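Local coordinates for protein D-alanyl-D-alanine carboxypeptidase (Streptococcus pneumoniae R6, PDB 1XP4) that probably removes C-terminal D-alanyl residues from sugar-peptide cell wall precursors, acting as a serine-type D-Ala-D-Ala carboxypeptidase of the peptidase S11 family, at residues A33-I39 with E165-Y171; S205-M209 with Y261-T267; A338-A342 with A373-E378. All blocks are in the same frame, centred on the assembly; numbering follows the deposited sequence.

Contact 1: A33-I39 with E165-Y171; sequences ATQPVEI and ENKLSAY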
loop_
_atom_site.group_PDB
_atom_site.type_symbol
_atom_site.label_atom_id
_atom_site.label_comp_id
_atom_site.label_asym_id
_atom_site.label_seq_id
_atom_site.Cartn_x
_atom_site.Cartn_y
_atom_site.Cartn_z
ATOM N N ALA A 33 -1.600 12.104 -11.678
ATOM C CA ALA A 33 -1.245 11.416 -10.440
ATOM C C ALA A 33 -0.389 12.202 -9.459
ATOM O O ALA A 33 -0.064 11.685 -8.394
ATOM C CB ALA A 33 -0.550 10.086 -10.764
ATOM N N THR A 34 -0.034 13.439 -9.793
ATOM C CA THR A 34 0.805 14.241 -8.901
ATOM C C THR A 34 0.116 15.403 -8.182
ATOM O O THR A 34 0.647 15.933 -7.208
ATOM C CB THR A 34 2.010 14.805 -9.650
ATOM O OG1 THR A 34 1.573 15.384 -10.881
ATOM C CG2 THR A 34 3.011 13.716 -9.937
ATOM N N GLN A 35 -1.057 15.807 -8.646
ATOM C CA GLN A 35 -1.753 16.910 -7.996
ATOM C C GLN A 35 -2.402 16.462 -6.689
ATOM O O GLN A 35 -3.279 15.605 -6.692
ATOM C CB GLN A 35 -2.832 17.470 -8.921
ATOM C CG GLN A 35 -3.541 18.692 -8.373
ATOM C CD GLN A 35 -4.922 18.871 -8.976
ATOM O OE1 GLN A 35 -5.668 19.776 -8.592
ATOM N NE2 GLN A 35 -5.272 18.004 -9.925
ATOM N N PRO A 36 -1.974 17.027 -5.550
ATOM C CA PRO A 36 -2.600 16.606 -4.293
ATOM C C PRO A 36 -4.098 16.895 -4.343
ATOM O O PRO A 36 -4.514 17.935 -4.837
ATOM C CB PRO A 36 -1.885 17.457 -3.249
ATOM C CG PRO A 36 -0.511 17.635 -3.844
ATOM C CD PRO A 36 -0.835 17.929 -5.295
ATOM N N VAL A 37 -4.906 15.966 -3.847
ATOM C CA VAL A 37 -6.355 16.139 -3.842
ATOM C C VAL A 37 -6.929 15.407 -2.636
ATOM O O VAL A 37 -6.235 14.603 -2.008
ATOM C CB VAL A 37 -7.005 15.558 -5.127
ATOM C CG1 VAL A 37 -6.527 16.319 -6.354
ATOM C CG2 VAL A 37 -6.665 14.075 -5.262
ATOM N N GLU A 38 -8.187 15.697 -2.313
ATOM C CA GLU A 38 -8.871 15.058 -1.192
ATOM C C GLU A 38 -8.886 13.537 -1.398
ATOM O O GLU A 38 -9.126 13.060 -2.512
ATOM C CB GLU A 38 -10.311 15.568 -1.094
ATOM C CG GLU A 38 -10.489 17.027 -0.688
ATOM C CD GLU A 38 -10.026 18.027 -1.739
ATOM O OE1 GLU A 38 -10.152 17.739 -2.944
ATOM O OE2 GLU A 38 -9.554 19.119 -1.358
ATOM N N ILE A 39 -8.653 12.776 -0.331
ATOM C CA ILE A 39 -8.635 11.316 -0.441
ATOM C C ILE A 39 -9.593 10.634 0.527
ATOM O O ILE A 39 -9.636 9.406 0.616
ATOM C CB ILE A 39 -7.221 10.764 -0.196
ATOM C CG1 ILE A 39 -6.714 11.239 1.167
ATOM C CG2 ILE A 39 -6.286 11.221 -1.316
ATOM C CD1 ILE A 39 -5.402 10.629 1.580
ATOM N N GLU A 165 -9.646 19.410 4.383
ATOM C CA GLU A 165 -9.677 17.967 4.188
ATOM C C GLU A 165 -8.251 17.497 3.931
ATOM O O GLU A 165 -7.434 18.257 3.416
ATOM C CB GLU A 165 -10.571 17.601 2.999
ATOM C CG GLU A 165 -12.046 17.694 3.294
ATOM C CD GLU A 165 -12.876 16.832 2.364
ATOM O OE1 GLU A 165 -12.440 15.690 2.083
ATOM O OE2 GLU A 165 -13.964 17.284 1.934
ATOM N N ASN A 166 -7.935 16.260 4.299
ATOM C CA ASN A 166 -6.582 15.767 4.056
ATOM C C ASN A 166 -6.378 15.714 2.552
ATOM O O ASN A 166 -7.332 15.468 1.809
ATOM C CB ASN A 166 -6.380 14.362 4.633
ATOM C CG ASN A 166 -6.573 14.309 6.129
ATOM O OD1 ASN A 166 -6.399 15.307 6.829
ATOM N ND2 ASN A 166 -6.917 13.133 6.632
ATOM N N LYS A 167 -5.147 15.942 2.102
ATOM C CA LYS A 167 -4.853 15.902 0.673
ATOM C C LYS A 167 -3.569 15.143 0.336
ATOM O O LYS A 167 -2.519 15.382 0.933
ATOM C CB LYS A 167 -4.752 17.322 0.120
ATOM C CG LYS A 167 -5.976 18.169 0.369
ATOM C CD LYS A 167 -6.571 18.671 -0.937
ATOM C CE LYS A 167 -5.631 19.618 -1.665
ATOM N NZ LYS A 167 -5.826 21.039 -1.285
ATOM N N LEU A 168 -3.667 14.229 -0.624
ATOM C CA LEU A 168 -2.526 13.449 -1.092
ATOM C C LEU A 168 -2.716 13.187 -2.572
ATOM O O LEU A 168 -3.849 13.108 -3.050
ATOM C CB LEU A 168 -2.424 12.104 -0.370
ATOM C CG LEU A 168 -1.601 12.043 0.918
ATOM C CD1 LEU A 168 -2.476 12.298 2.128
ATOM C CD2 LEU A 168 -0.972 10.669 1.031
ATOM N N SER A 169 -1.618 13.058 -3.308
ATOM C CA SER A 169 -1.728 12.776 -4.733
ATOM C C SER A 169 -1.875 11.260 -4.891
ATOM O O SER A 169 -1.563 10.510 -3.962
ATOM C CB SER A 169 -0.486 13.280 -5.479
ATOM O OG SER A 169 0.656 12.489 -5.202
ATOM N N ALA A 170 -2.364 10.804 -6.042
ATOM C CA ALA A 170 -2.522 9.369 -6.254
ATOM C C ALA A 170 -1.139 8.732 -6.121
ATOM O O ALA A 170 -0.992 7.627 -5.587
ATOM C CB ALA A 170 -3.114 9.095 -7.631
ATOM N N TYR A 171 -0.128 9.451 -6.603
ATOM C CA TYR A 171 1.267 9.011 -6.529
ATOM C C TYR A 171 1.609 8.802 -5.053
ATOM O O TYR A 171 2.109 7.743 -4.658
ATOM C CB TYR A 171 2.176 10.095 -7.110
ATOM C CG TYR A 171 3.654 9.778 -7.118
ATOM C CD1 TYR A 171 4.231 9.086 -8.183
ATOM C CD2 TYR A 171 4.491 10.217 -6.087
ATOM C CE1 TYR A 171 5.606 8.845 -8.228
ATOM C CE2 TYR A 171 5.862 9.980 -6.124
ATOM C CZ TYR A 171 6.412 9.296 -7.199
ATOM O OH TYR A 171 7.770 9.072 -7.261
HETATM O O HOH W 1 -3.162 13.175 -7.740
#

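Contact 2: S205-M209 with Y261-T267; sequences STNYM and YARFTAT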
loop_
_atom_site.group_PDB
_atom_site.type_symbol
_atom_site.label_atom_id
_atom_site.label_comp_id
_atom_site.label_asym_id
_atom_site.label_seq_id
_atom_site.Cartn_x
_atom_site.Cartn_y
_atom_site.Cartn_z
ATOM N N SER A 205 -17.766 -5.037 4.870
ATOM C CA SER A 205 -16.720 -4.323 4.159
ATOM C C SER A 205 -17.338 -3.368 3.146
ATOM O O SER A 205 -18.451 -3.584 2.677
ATOM C CB SER A 205 -15.807 -5.316 3.441
ATOM O OG SER A 205 -14.772 -4.649 2.737
ATOM N N THR A 206 -16.610 -2.306 2.822
ATOM C CA THR A 206 -17.077 -1.319 1.859
ATOM C C THR A 206 -16.441 -1.650 0.521
ATOM O O THR A 206 -16.725 -1.010 -0.495
ATOM C CB THR A 206 -16.639 0.104 2.245
ATOM O OG1 THR A 206 -15.211 0.136 2.373
ATOM C CG2 THR A 206 -17.277 0.531 3.548
ATOM N N ASN A 207 -15.566 -2.650 0.535
ATOM C CA ASN A 207 -14.869 -3.080 -0.667
ATOM C C ASN A 207 -15.727 -4.121 -1.367
ATOM O O ASN A 207 -15.783 -5.275 -0.947
ATOM C CB ASN A 207 -13.518 -3.688 -0.293
ATOM C CG ASN A 207 -12.650 -3.963 -1.502
ATOM O OD1 ASN A 207 -13.151 -4.207 -2.599
ATOM N ND2 ASN A 207 -11.337 -3.940 -1.305
ATOM N N TYR A 208 -16.389 -3.716 -2.442
ATOM C CA TYR A 208 -17.250 -4.622 -3.181
ATOM C C TYR A 208 -16.605 -5.482 -4.261
ATOM O O TYR A 208 -17.294 -6.048 -5.103
ATOM C CB TYR A 208 -18.419 -3.833 -3.754
ATOM C CG TYR A 208 -19.341 -3.391 -2.655
ATOM C CD1 TYR A 208 -19.872 -4.322 -1.769
ATOM C CD2 TYR A 208 -19.684 -2.057 -2.487
ATOM C CE1 TYR A 208 -20.721 -3.941 -0.749
ATOM C CE2 TYR A 208 -20.539 -1.665 -1.464
ATOM C CZ TYR A 208 -21.054 -2.620 -0.603
ATOM O OH TYR A 208 -21.929 -2.268 0.398
HETATM N N MSE A 209 -15.283 -5.592 -4.232
HETATM C CA MSE A 209 -14.586 -6.426 -5.201
HETATM C C MSE A 209 -14.089 -7.696 -4.513
HETATM O O MSE A 209 -13.373 -8.505 -5.107
HETATM C CB MSE A 209 -13.416 -5.664 -5.821
HETATM C CG MSE A 209 -13.858 -4.568 -6.766
HETATM SE SE MSE A 209 -12.396 -3.525 -7.431
HETATM C CE MSE A 209 -12.063 -4.499 -9.055
ATOM N N TYR A 261 -21.218 1.359 -8.065
ATOM C CA TYR A 261 -19.911 0.729 -7.957
ATOM C C TYR A 261 -18.945 1.207 -9.037
ATOM O O TYR A 261 -18.002 0.498 -9.391
ATOM C CB TYR A 261 -20.057 -0.787 -8.059
ATOM C CG TYR A 261 -21.203 -1.366 -7.258
ATOM C CD1 TYR A 261 -21.390 -1.030 -5.917
ATOM C CD2 TYR A 261 -22.089 -2.274 -7.837
ATOM C CE1 TYR A 261 -22.436 -1.587 -5.173
ATOM C CE2 TYR A 261 -23.131 -2.836 -7.107
ATOM C CZ TYR A 261 -23.300 -2.489 -5.780
ATOM O OH TYR A 261 -24.339 -3.045 -5.068
ATOM N N ALA A 262 -19.179 2.406 -9.560
ATOM C CA ALA A 262 -18.325 2.974 -10.596
ATOM C C ALA A 262 -16.818 2.927 -10.248
ATOM O O ALA A 262 -15.983 2.619 -11.108
ATOM C CB ALA A 262 -18.758 4.411 -10.876
ATOM N N ARG A 263 -16.479 3.228 -8.996
ATOM C CA ARG A 263 -15.089 3.217 -8.541
ATOM C C ARG A 263 -14.440 1.845 -8.722
ATOM O O ARG A 263 -13.242 1.742 -9.017
ATOM C CB ARG A 263 -15.013 3.610 -7.064
ATOM C CG ARG A 263 -15.482 2.524 -6.104
ATOM C CD ARG A 263 -15.472 3.039 -4.675
ATOM N NE ARG A 263 -16.450 4.108 -4.492
ATOM C CZ ARG A 263 -16.565 4.846 -3.392
ATOM N NH1 ARG A 263 -15.757 4.641 -2.359
ATOM N NH2 ARG A 263 -17.498 5.785 -3.325
ATOM N N PHE A 264 -15.226 0.790 -8.526
ATOM C CA PHE A 264 -14.708 -0.561 -8.682
ATOM C C PHE A 264 -14.718 -0.936 -10.153
ATOM O O PHE A 264 -13.790 -1.573 -10.647
ATOM C CB PHE A 264 -15.547 -1.540 -7.863
ATOM C CG PHE A 264 -15.616 -1.183 -6.415
ATOM C CD1 PHE A 264 -14.447 -1.019 -5.675
ATOM C CD2 PHE A 264 -16.842 -0.962 -5.796
ATOM C CE1 PHE A 264 -14.498 -0.634 -4.340
ATOM C CE2 PHE A 264 -16.907 -0.575 -4.458
ATOM C CZ PHE A 264 -15.733 -0.409 -3.729
ATOM N N THR A 265 -15.773 -0.523 -10.849
ATOM C CA THR A 265 -15.901 -0.787 -12.277
ATOM C C THR A 265 -14.692 -0.161 -12.959
ATOM O O THR A 265 -14.064 -0.766 -13.831
ATOM C CB THR A 265 -17.172 -0.139 -12.860
ATOM O OG1 THR A 265 -18.321 -0.575 -12.123
ATOM C CG2 THR A 265 -17.338 -0.526 -14.319
ATOM N N ALA A 266 -14.379 1.063 -12.541
ATOM C CA ALA A 266 -13.251 1.810 -13.073
ATOM C C ALA A 266 -11.951 1.087 -12.762
ATOM O O ALA A 266 -11.046 1.050 -13.590
ATOM C CB ALA A 266 -13.232 3.205 -12.473
ATOM N N THR A 267 -11.863 0.522 -11.559
ATOM C CA THR A 267 -10.673 -0.219 -11.144
ATOM C C THR A 267 -10.585 -1.494 -11.968
ATOM O O THR A 267 -9.528 -1.835 -12.498
ATOM C CB THR A 267 -10.715 -0.625 -9.649
ATOM O OG1 THR A 267 -10.717 0.546 -8.823
ATOM C CG2 THR A 267 -9.495 -1.481 -9.302
#

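Contact 3: A338-A342 with A373-E378; sequences APLEA and ADKKIE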
loop_
_atom_site.group_PDB
_atom_site.type_symbol
_atom_site.label_atom_id
_atom_site.label_comp_id
_atom_site.label_asym_id
_atom_site.label_seq_id
_atom_site.Cartn_x
_atom_site.Cartn_y
_atom_site.Cartn_z
ATOM N N ALA A 338 37.217 -14.683 2.448
ATOM C CA ALA A 338 36.689 -16.023 2.680
ATOM C C ALA A 338 36.916 -16.332 4.156
ATOM O O ALA A 338 37.671 -15.628 4.824
ATOM C CB ALA A 338 37.404 -17.047 1.815
ATOM N N PRO A 339 36.268 -17.384 4.684
ATOM C CA PRO A 339 35.376 -18.287 3.955
ATOM C C PRO A 339 34.004 -17.690 3.627
ATOM O O PRO A 339 33.468 -16.852 4.360
ATOM C CB PRO A 339 35.274 -19.490 4.884
ATOM C CG PRO A 339 35.292 -18.861 6.213
ATOM C CD PRO A 339 36.419 -17.847 6.081
ATOM N N LEU A 340 33.455 -18.134 2.502
ATOM C CA LEU A 340 32.150 -17.689 2.046
ATOM C C LEU A 340 31.199 -18.881 2.071
ATOM O O LEU A 340 31.401 -19.858 1.352
ATOM C CB LEU A 340 32.248 -17.123 0.625
ATOM C CG LEU A 340 30.981 -16.500 0.030
ATOM C CD1 LEU A 340 30.598 -15.243 0.807
ATOM C CD2 LEU A 340 31.224 -16.167 -1.431
ATOM N N GLU A 341 30.170 -18.795 2.910
ATOM C CA GLU A 341 29.185 -19.864 3.035
ATOM C C GLU A 341 28.236 -19.865 1.849
ATOM O O GLU A 341 27.913 -18.812 1.308
ATOM C CB GLU A 341 28.360 -19.706 4.318
ATOM C CG GLU A 341 29.149 -19.758 5.622
ATOM C CD GLU A 341 30.097 -20.952 5.708
ATOM O OE1 GLU A 341 29.744 -22.047 5.215
ATOM O OE2 GLU A 341 31.196 -20.795 6.283
ATOM N N ALA A 342 27.788 -21.050 1.451
ATOM C CA ALA A 342 26.865 -21.171 0.331
ATOM C C ALA A 342 25.521 -20.565 0.717
ATOM O O ALA A 342 24.933 -20.937 1.732
ATOM C CB ALA A 342 26.690 -22.634 -0.041
ATOM N N ALA A 373 25.584 -17.114 -3.405
ATOM C CA ALA A 373 26.741 -17.973 -3.660
ATOM C C ALA A 373 26.254 -19.416 -3.564
ATOM O O ALA A 373 25.630 -19.787 -2.567
ATOM C CB ALA A 373 27.806 -17.723 -2.612
ATOM N N ASP A 374 26.534 -20.241 -4.569
ATOM C CA ASP A 374 26.053 -21.618 -4.498
ATOM C C ASP A 374 27.154 -22.640 -4.231
ATOM O O ASP A 374 27.164 -23.727 -4.800
ATOM C CB ASP A 374 25.266 -21.962 -5.775
ATOM C CG ASP A 374 26.141 -22.464 -6.894
ATOM O OD1 ASP A 374 27.287 -21.985 -7.023
ATOM O OD2 ASP A 374 25.668 -23.335 -7.653
ATOM N N LYS A 375 28.058 -22.289 -3.321
ATOM C CA LYS A 375 29.189 -23.134 -2.959
ATOM C C LYS A 375 29.941 -22.392 -1.859
ATOM O O LYS A 375 29.808 -21.178 -1.728
ATOM C CB LYS A 375 30.085 -23.319 -4.191
ATOM C CG LYS A 375 31.366 -24.122 -4.023
ATOM C CD LYS A 375 32.065 -24.198 -5.379
ATOM C CE LYS A 375 33.371 -24.962 -5.357
ATOM N NZ LYS A 375 33.774 -25.356 -6.738
ATOM N N LYS A 376 30.716 -23.116 -1.062
ATOM C CA LYS A 376 31.489 -22.494 0.006
ATOM C C LYS A 376 32.933 -22.359 -0.473
ATOM O O LYS A 376 33.382 -23.153 -1.297
ATOM C CB LYS A 376 31.420 -23.362 1.266
ATOM C CG LYS A 376 32.325 -22.922 2.413
ATOM C CD LYS A 376 32.222 -23.904 3.570
ATOM C CE LYS A 376 33.171 -23.567 4.713
ATOM N NZ LYS A 376 33.007 -24.518 5.857
ATOM N N ILE A 377 33.655 -21.361 0.030
ATOM C CA ILE A 377 35.049 -21.163 -0.371
ATOM C C ILE A 377 36.016 -21.226 0.817
ATOM O O ILE A 377 35.677 -20.824 1.930
ATOM C CB ILE A 377 35.225 -19.821 -1.097
ATOM C CG1 ILE A 377 34.151 -19.670 -2.179
ATOM C CG2 ILE A 377 36.599 -19.758 -1.739
ATOM C CD1 ILE A 377 34.232 -20.700 -3.287
ATOM N N GLU A 378 37.226 -21.721 0.553
ATOM C CA GLU A 378 38.278 -21.906 1.559
ATOM C C GLU A 378 37.775 -22.823 2.676
ATOM O O GLU A 378 37.747 -22.390 3.854
ATOM C CB GLU A 378 38.744 -20.578 2.170
ATOM C CG GLU A 378 39.914 -20.772 3.152
ATOM C CD GLU A 378 40.103 -19.611 4.115
ATOM O OE1 GLU A 378 39.108 -19.168 4.727
ATOM O OE2 GLU A 378 41.253 -19.152 4.275
#

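Contact 1: A33-I39 with E165-Y171
Ile39 meets Leu168 because its chi1 of 56° sets CG1 between the backbone N and the carbonyl carbon. This carries Ile39 CD1 to Leu168 CD1, 3.4 Å away, and Val173 of the following helix touches both side chains. Glu38 bends at chi2 (69°) and lies along Lys167, the two chains heading in one direction. Its OE2 is 4.2 Å from Lys167 NZ, too far for a salt bridge.

The backbones pair at Val37 and Leu168. Val37 N gives a nearly straight bond to Leu168 O (3.1 Å, 167° at the hydrogen). Leu168 N returns a bond to Val37 O at 2.9 Å. Farther along, Tyr171 N donates to Ala33 O at 2.9 Å. A water bridges the segments, donating to Gln35 O (2.6 Å) and accepting from Ala170 N (3.0 Å). Ser169 OG caps Asp172 N.

Asn166 turns its amide to Val142 N, Asn143 O and Thr43 OG1. The arrangement is a short, weakly bonded antiparallel pair around Val37 and Leu168, leading to Ser169, the N-cap of helix 170-183. It lies near the predicted catalytic Ser41 and Lys44 without touching them: the side chains of Ile39 and Asn166, respectively, are about 8 Å away.

Contact 2: S205-M209 with Y261-T267
Tyr261, which meets Tyr208 across the contact, has a carbonyl oxygen gripped twice. Thr265 N and Thr265 OG1 both donate to Tyr261 O, the hydroxyl at 3.0 Å and from above the carbonyl plane. Tyr261 is the N-cap residue of the helix, so these bonds tie down its first turn. Arg263 O likewise takes two bonds, from Thr267 N and OG1, the hydroxyl here close to the carbonyl plane.

Phe264 carries the contact. Its chi1 of -57° directs the ring from the helix onto the 206-209 backbone. Arg263 CG lies over the centre of one ring face, 3.5 Å above the plane. On the opposite face is Tyr208 CA, offset toward the rim. Tyr261 CB sits at the ring edge. Phe264 CE2 in turn comes to the edge of the Tyr208 ring, 3.7 Å from Tyr208 CB. The Tyr208 and Tyr261 rings meet obliquely, with planes at 58°.

Met209, a selenomethionine, lays CG 3.6 Å from Phe264 CB. Its SE makes an oblique Met-aromatic contact with Phe264. Asn207 OD1 accepts from Met209 N (3.0 Å, an Asx turn), and Ser205 OG from Asn207 N (an ST turn). Thr206 OG1 is hydrogen-bonded to Thr225 OG1. The Thr206 side chain is about 5 Å from those of Ser104 (predicted active site) and Lys224 (predicted substrate binding).

Thus the loop after strand 201-204 packs on the start of helix 262-277. Phe235 of strand 234-241 meets the Phe264 ring edge-to-face, and Phe220 of strand 220-228 touches both Met209 and Thr267.

Contact 3: A338-A342 with A373-E378
Two carboxylates meet the opposing segment, those of Glu378 and Glu341. They lie in the C-terminal domain of the penicillin-binding protein 5 type, where the loop before strand 345-350 runs roughly antiparallel and askew to the tail that follows strand 368-373.

The Glu378 group comes obliquely to the Pro339 ring, with OE1 3.3 Å from Pro339 CD. Pro339 N is also near this oxygen, but the proline nitrogen cannot donate. The Glu341 group touches Lys376 through its oxygens: OE1 is 3.5 Å from Lys376 CD, and OE2 is 3.7 Å from Lys376 CE. Glu341 and Lys376 lie side by side, yet the charged ends stay apart, with Glu341 OE1 4.1 Å from Lys376 NZ.

The apolar part is on Leu340. With CG anti to the backbone N (chi1 -175°), it brings CD2 to 3.9 Å from Ala373 CB. Val297, Val305 and Val346 also touch Leu340. Ala338 CB adds a contact with Glu378 CB, and the peptide bond joining Ala338 to Pro339 is cis.

Backbone bonding is sparse. Ile377 N donates to Leu340 O at 3.0 Å, bent to 145° at the hydrogen.

How the contacts relate
The contacts follow one another along the chain, each closing before the next opens. Contacts 1 and 2 are neighbours: their centres are about 19 Å apart and their nearest atoms about 8 Å. Both reach strand 244-253 of the five-stranded antiparallel sheet. Contact 1 meets Val249 and Leu251, contact 2 Thr248 and Val250. These residues alternate along the strand, consistent with its two faces. Both contacts lie near predicted active-site or substrate-binding residues. Contact 3 is remote, its centre about 49 Å from that of contact 1 and about 51 Å from that of contact 2. Contacts 1 and 2 thus belong to the catalytic part. Contact 3 joins segments of the C-terminal domain, across the chain's centre.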